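Side-chain contacts in hemopexin fold protein CP4 (Vigna unguiculata, PDB 3OYO), which is of uncertain function but is a calcium-binding seed protein with the four-bladed haemopexin propeller fold: residues 161-165 / 166-170; 108-112 / 113-117. All blocks are in the same frame, centred on the assembly; numbering follows the deposited sequence.

Contact 1. Residues 161-165 / 166-170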
loop_
_atom_site.group_PDB
_atom_site.type_symbol
_atom_site.label_atom_id
_atom_site.label_comp_id
_atom_site.label_asym_id
_atom_site.label_seq_id
_atom_site.Cartn_x
_atom_site.Cartn_y
_atom_site.Cartn_z
ATOM N N VAL A 161 5.694 -19.107 3.716
ATOM C CA VAL A 161 7.005 -18.480 4.020
ATOM C C VAL A 161 6.912 -17.319 5.011
ATOM O O VAL A 161 7.887 -17.000 5.704
ATOM C CB VAL A 161 7.749 -18.007 2.749
ATOM C CG1 VAL A 161 8.221 -19.181 1.984
ATOM C CG2 VAL A 161 6.886 -17.024 1.906
ATOM N N LEU A 162 5.746 -16.674 5.088
ATOM C CA LEU A 162 5.555 -15.574 6.065
ATOM C C LEU A 162 5.133 -16.091 7.427
ATOM O O LEU A 162 5.169 -15.373 8.406
ATOM C CB LEU A 162 4.541 -14.533 5.557
ATOM C CG LEU A 162 4.934 -13.800 4.292
ATOM C CD1 LEU A 162 3.871 -12.752 3.956
ATOM C CD2 LEU A 162 6.291 -13.177 4.494
ATOM N N ASN A 163 4.736 -17.353 7.473
ATOM C CA ASN A 163 4.424 -18.007 8.736
ATOM C C ASN A 163 5.674 -18.061 9.633
ATOM O O ASN A 163 6.749 -18.532 9.230
ATOM C CB ASN A 163 3.896 -19.407 8.469
ATOM C CG ASN A 163 3.138 -19.955 9.626
ATOM O OD1 ASN A 163 2.178 -19.362 10.101
ATOM N ND2 ASN A 163 3.550 -21.098 10.092
ATOM N N GLY A 164 5.512 -17.558 10.850
ATOM C CA GLY A 164 6.586 -17.570 11.813
ATOM C C GLY A 164 7.368 -16.289 11.786
ATOM O O GLY A 164 8.180 -16.069 12.652
ATOM N N THR A 165 7.108 -15.414 10.827
ATOM C CA THR A 165 7.827 -14.138 10.742
ATOM C C THR A 165 6.984 -13.028 11.386
ATOM O O THR A 165 5.831 -13.251 11.763
ATOM C CB THR A 165 8.072 -13.750 9.275
ATOM O OG1 THR A 165 6.825 -13.322 8.699
ATOM C CG2 THR A 165 8.610 -14.962 8.485
ATOM N N GLU A 166 7.535 -11.828 11.470
ATOM C CA GLU A 166 6.804 -10.703 12.058
ATOM C C GLU A 166 5.607 -10.191 11.190
ATOM O O GLU A 166 4.755 -9.475 11.663
ATOM C CB GLU A 166 7.791 -9.605 12.487
ATOM C CG GLU A 166 7.630 -8.292 11.802
ATOM C CD GLU A 166 8.442 -8.171 10.529
ATOM O OE1 GLU A 166 8.544 -9.177 9.816
ATOM O OE2 GLU A 166 8.959 -7.057 10.235
ATOM N N PHE A 167 5.533 -10.638 9.943
ATOM C CA PHE A 167 4.442 -10.372 9.001
ATOM C C PHE A 167 3.226 -11.256 9.193
ATOM O O PHE A 167 2.135 -10.943 8.704
ATOM C CB PHE A 167 4.960 -10.541 7.561
ATOM C CG PHE A 167 6.074 -9.604 7.228
ATOM C CD1 PHE A 167 5.834 -8.237 7.052
ATOM C CD2 PHE A 167 7.388 -10.058 7.159
ATOM C CE1 PHE A 167 6.894 -7.348 6.770
ATOM C CE2 PHE A 167 8.466 -9.167 6.903
ATOM C CZ PHE A 167 8.205 -7.806 6.698
ATOM N N GLU A 168 3.408 -12.365 9.910
ATOM C CA GLU A 168 2.345 -13.336 10.120
ATOM C C GLU A 168 1.099 -12.744 10.738
ATOM O O GLU A 168 -0.040 -13.162 10.407
ATOM C CB GLU A 168 2.860 -14.501 10.995
ATOM C CG GLU A 168 1.854 -15.624 11.160
ATOM C CD GLU A 168 2.322 -16.736 12.086
ATOM O OE1 GLU A 168 1.488 -17.612 12.382
ATOM O OE2 GLU A 168 3.484 -16.730 12.534
ATOM N N SER A 169 1.280 -11.806 11.670
ATOM C CA SER A 169 0.103 -11.225 12.322
ATOM C C SER A 169 -0.252 -9.811 11.810
ATOM O O SER A 169 -1.004 -9.085 12.447
ATOM C CB SER A 169 0.235 -11.239 13.826
ATOM O OG SER A 169 1.234 -10.324 14.188
ATOM N N GLY A 170 0.304 -9.430 10.671
ATOM C CA GLY A 170 0.005 -8.118 10.143
ATOM C C GLY A 170 1.088 -7.490 9.318
ATOM O O GLY A 170 2.291 -7.767 9.491
#
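The loop that carries the chain from one propeller blade into the next folds back on itself here through successive beta turns, and Thr165 and Glu168 stitch it together. A type II turn from Leu162 to Thr165 runs straight into a type I turn from Thr165 to Glu168. Thr165 serves both. With chi1 at 73°, its hydroxyl sits between the backbone N and the carbonyl carbon, where OG1 accepts from Phe167 N at 3.2 Å, the bond of an ST turn, and donates to Leu162 O at 2.7 Å. Leu162 O takes Thr165 N as well as OG1, both from the same face of its carbonyl plane. A threonine suits this position because one oxygen works as donor and acceptor.

Glu168 ties the second turn back to the first. Its N bonds to Thr165 O, and its extended chain, CG anti to its own N (chi1 -175°), reaches back until OE2 receives Gly164 N at 2.8 Å. That N-H comes from above the carboxylate plane, and the bond is bent to 145°. Gly164 has positive phi, and at its backbone angles a CB would be jammed against the carbonyl O of Asn163, which calls for glycine. Replacing Glu168 with an alanine would probably leave Gly164 N without this acceptor and the type II turn less firmly tied to the turn that follows.

On the buried side Leu162 CD2 lies 4.2 Å from Phe167 CD2, while the Glu166 carboxyl carbon stands over the centre of one face of the Phe167 ring. Leu162 and Phe167 continue onto Leu185 of strand 182-187, and Phe167 also touches Val192 of strand 190-195 and Ile209 of strand 205-211. Lys187 NZ bonds to the carbonyls of Glu166 and Gly170, joining the loop to the blade it enters.

Contact 2. Residues 108-112 / 113-117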
loop_
_atom_site.group_PDB
_atom_site.type_symbol
_atom_site.label_atom_id
_atom_site.label_comp_id
_atom_site.label_asym_id
_atom_site.label_seq_id
_atom_site.Cartn_x
_atom_site.Cartn_y
_atom_site.Cartn_z
ATOM N N VAL A 108 -18.815 -5.656 -0.468
ATOM C CA VAL A 108 -18.371 -7.011 -0.118
ATOM C C VAL A 108 -17.623 -7.039 1.256
ATOM O O VAL A 108 -17.500 -8.105 1.911
ATOM C CB VAL A 108 -17.451 -7.639 -1.201
ATOM C CG1 VAL A 108 -18.217 -7.858 -2.553
ATOM C CG2 VAL A 108 -16.139 -6.794 -1.357
ATOM N N LEU A 109 -17.124 -5.871 1.676
ATOM C CA LEU A 109 -16.359 -5.801 2.937
ATOM C C LEU A 109 -17.269 -5.468 4.127
ATOM O O LEU A 109 -16.830 -5.496 5.289
ATOM C CB LEU A 109 -15.189 -4.788 2.815
ATOM C CG LEU A 109 -14.227 -5.004 1.631
ATOM C CD1 LEU A 109 -13.003 -4.027 1.709
ATOM C CD2 LEU A 109 -13.724 -6.409 1.706
ATOM N N ASN A 110 -18.536 -5.181 3.844
ATOM C CA ASN A 110 -19.487 -4.854 4.888
ATOM C C ASN A 110 -19.510 -5.982 5.914
ATOM O O ASN A 110 -19.567 -7.148 5.544
ATOM C CB ASN A 110 -20.866 -4.621 4.312
ATOM C CG ASN A 110 -21.726 -3.764 5.204
ATOM O OD1 ASN A 110 -21.490 -3.674 6.399
ATOM N ND2 ASN A 110 -22.727 -3.120 4.627
ATOM N N ASN A 111 -19.434 -5.632 7.194
ATOM C CA ASN A 111 -19.518 -6.580 8.327
ATOM C C ASN A 111 -18.342 -7.518 8.453
ATOM O O ASN A 111 -18.467 -8.574 9.070
ATOM C CB ASN A 111 -20.851 -7.388 8.300
ATOM C CG ASN A 111 -22.051 -6.521 8.578
ATOM O OD1 ASN A 111 -23.108 -6.641 7.943
ATOM N ND2 ASN A 111 -21.869 -5.569 9.470
ATOM N N THR A 112 -17.198 -7.139 7.879
ATOM C CA THR A 112 -15.975 -7.925 7.980
ATOM C C THR A 112 -14.984 -7.106 8.786
ATOM O O THR A 112 -15.237 -5.937 9.111
ATOM C CB THR A 112 -15.325 -8.273 6.566
ATOM O OG1 THR A 112 -14.871 -7.057 5.918
ATOM C CG2 THR A 112 -16.308 -8.980 5.682
ATOM N N VAL A 113 -13.841 -7.706 9.071
ATOM C CA VAL A 113 -12.765 -6.999 9.726
ATOM C C VAL A 113 -12.183 -5.872 8.900
ATOM O O VAL A 113 -11.492 -5.027 9.441
ATOM C CB VAL A 113 -11.652 -7.955 10.190
ATOM C CG1 VAL A 113 -12.234 -8.872 11.240
ATOM C CG2 VAL A 113 -11.063 -8.771 8.999
ATOM N N PHE A 114 -12.438 -5.895 7.586
ATOM C CA PHE A 114 -11.965 -4.861 6.666
ATOM C C PHE A 114 -12.815 -3.603 6.704
ATOM O O PHE A 114 -12.357 -2.532 6.355
ATOM C CB PHE A 114 -11.925 -5.428 5.256
ATOM C CG PHE A 114 -10.969 -6.580 5.080
ATOM C CD1 PHE A 114 -9.579 -6.344 4.812
ATOM C CD2 PHE A 114 -11.438 -7.905 5.147
ATOM C CE1 PHE A 114 -8.695 -7.431 4.623
ATOM C CE2 PHE A 114 -10.572 -8.993 4.967
ATOM C CZ PHE A 114 -9.193 -8.759 4.709
ATOM N N GLU A 115 -14.080 -3.733 7.104
ATOM C CA GLU A 115 -15.010 -2.601 7.113
ATOM C C GLU A 115 -14.462 -1.387 7.886
ATOM O O GLU A 115 -14.504 -0.281 7.383
ATOM C CB GLU A 115 -16.335 -3.038 7.735
ATOM C CG GLU A 115 -17.237 -1.894 8.094
ATOM C CD GLU A 115 -18.652 -2.344 8.336
ATOM O OE1 GLU A 115 -18.829 -3.432 8.843
ATOM O OE2 GLU A 115 -19.588 -1.600 8.014
ATOM N N ASP A 116 -13.955 -1.611 9.107
ATOM C CA ASP A 116 -13.502 -0.510 9.994
ATOM C C ASP A 116 -12.155 0.131 9.650
ATOM O O ASP A 116 -11.880 1.265 10.062
ATOM C CB ASP A 116 -13.559 -0.925 11.463
ATOM C CG ASP A 116 -14.989 -1.151 11.942
ATOM O OD1 ASP A 116 -15.899 -0.343 11.592
ATOM O OD2 ASP A 116 -15.211 -2.153 12.659
ATOM N N SER A 117 -11.336 -0.591 8.881
ATOM C CA SER A 117 -10.038 -0.124 8.421
ATOM C C SER A 117 -9.298 -1.296 7.762
ATOM O O SER A 117 -9.610 -2.464 7.990
ATOM C CB SER A 117 -9.183 0.426 9.581
ATOM O OG SER A 117 -8.694 -0.639 10.416
HETATM O O HOH W 1 -14.268 -4.118 10.827
#
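Asn111 N donates to Glu115 OE1 at 2.8 Å, its N-H coming from above the carboxylate plane, about 60° out of it. The acid gets there on an extended chain running side by side with the Asn111 side chain. Asn111 has positive phi (68°), a conformation asparagine tolerates better than most residues, as the third residue of a type II turn from Leu109 to Thr112. At the end of that turn Thr112 OG1 donates to Leu109 O at 2.6 Å; it also accepts from Phe114 N at 3.2 Å, the bond of an ST turn that leads the chain on toward strand 120-123 of the third blade. OG1 also lies in the plane of the Phe114 ring, at its edge, 3.6 Å from CD2. Beneath, Leu109 CD1 meets Phe114 CB at 4.0 Å, the two side chains crossing at a slant.

Farther out, a water donates to Thr112 O at 2.7 Å and to Asp116 OD2, and accepts from Asp116 N, bridging the turn to its exposed acid. The greasy side is fixed by the blade: Leu132 touches both Leu109 and Phe114, Leu148 backs Leu109, and Val139 and Ile152 pack on Phe114. Lys134 NZ bonds to the carbonyls of Val113 and Ser117.

How the contacts relate
Contacts 1 and 2 occupy equivalent inter-blade loops 53 residues apart in sequence: 108-117 leads into the third blade, 161-170 into the fourth. Their centres are 22 Å apart and their nearest atoms about 10 Å, so they do not touch; the propeller's repeat relates them. Leucine, threonine, phenylalanine and glutamate recur at matching positions, as does the lysine of the following blade, whereas Gly164 stands where contact 2 has Asn111, and Glu166 where it has Val113. Each segment ends two residues before a calcium ligand, Asp119 after contact 2 and Asp172 after contact 1. The side chains of Phe114 and Phe167 each lie about 11 Å from a bound calcium ion, beyond direct coordination.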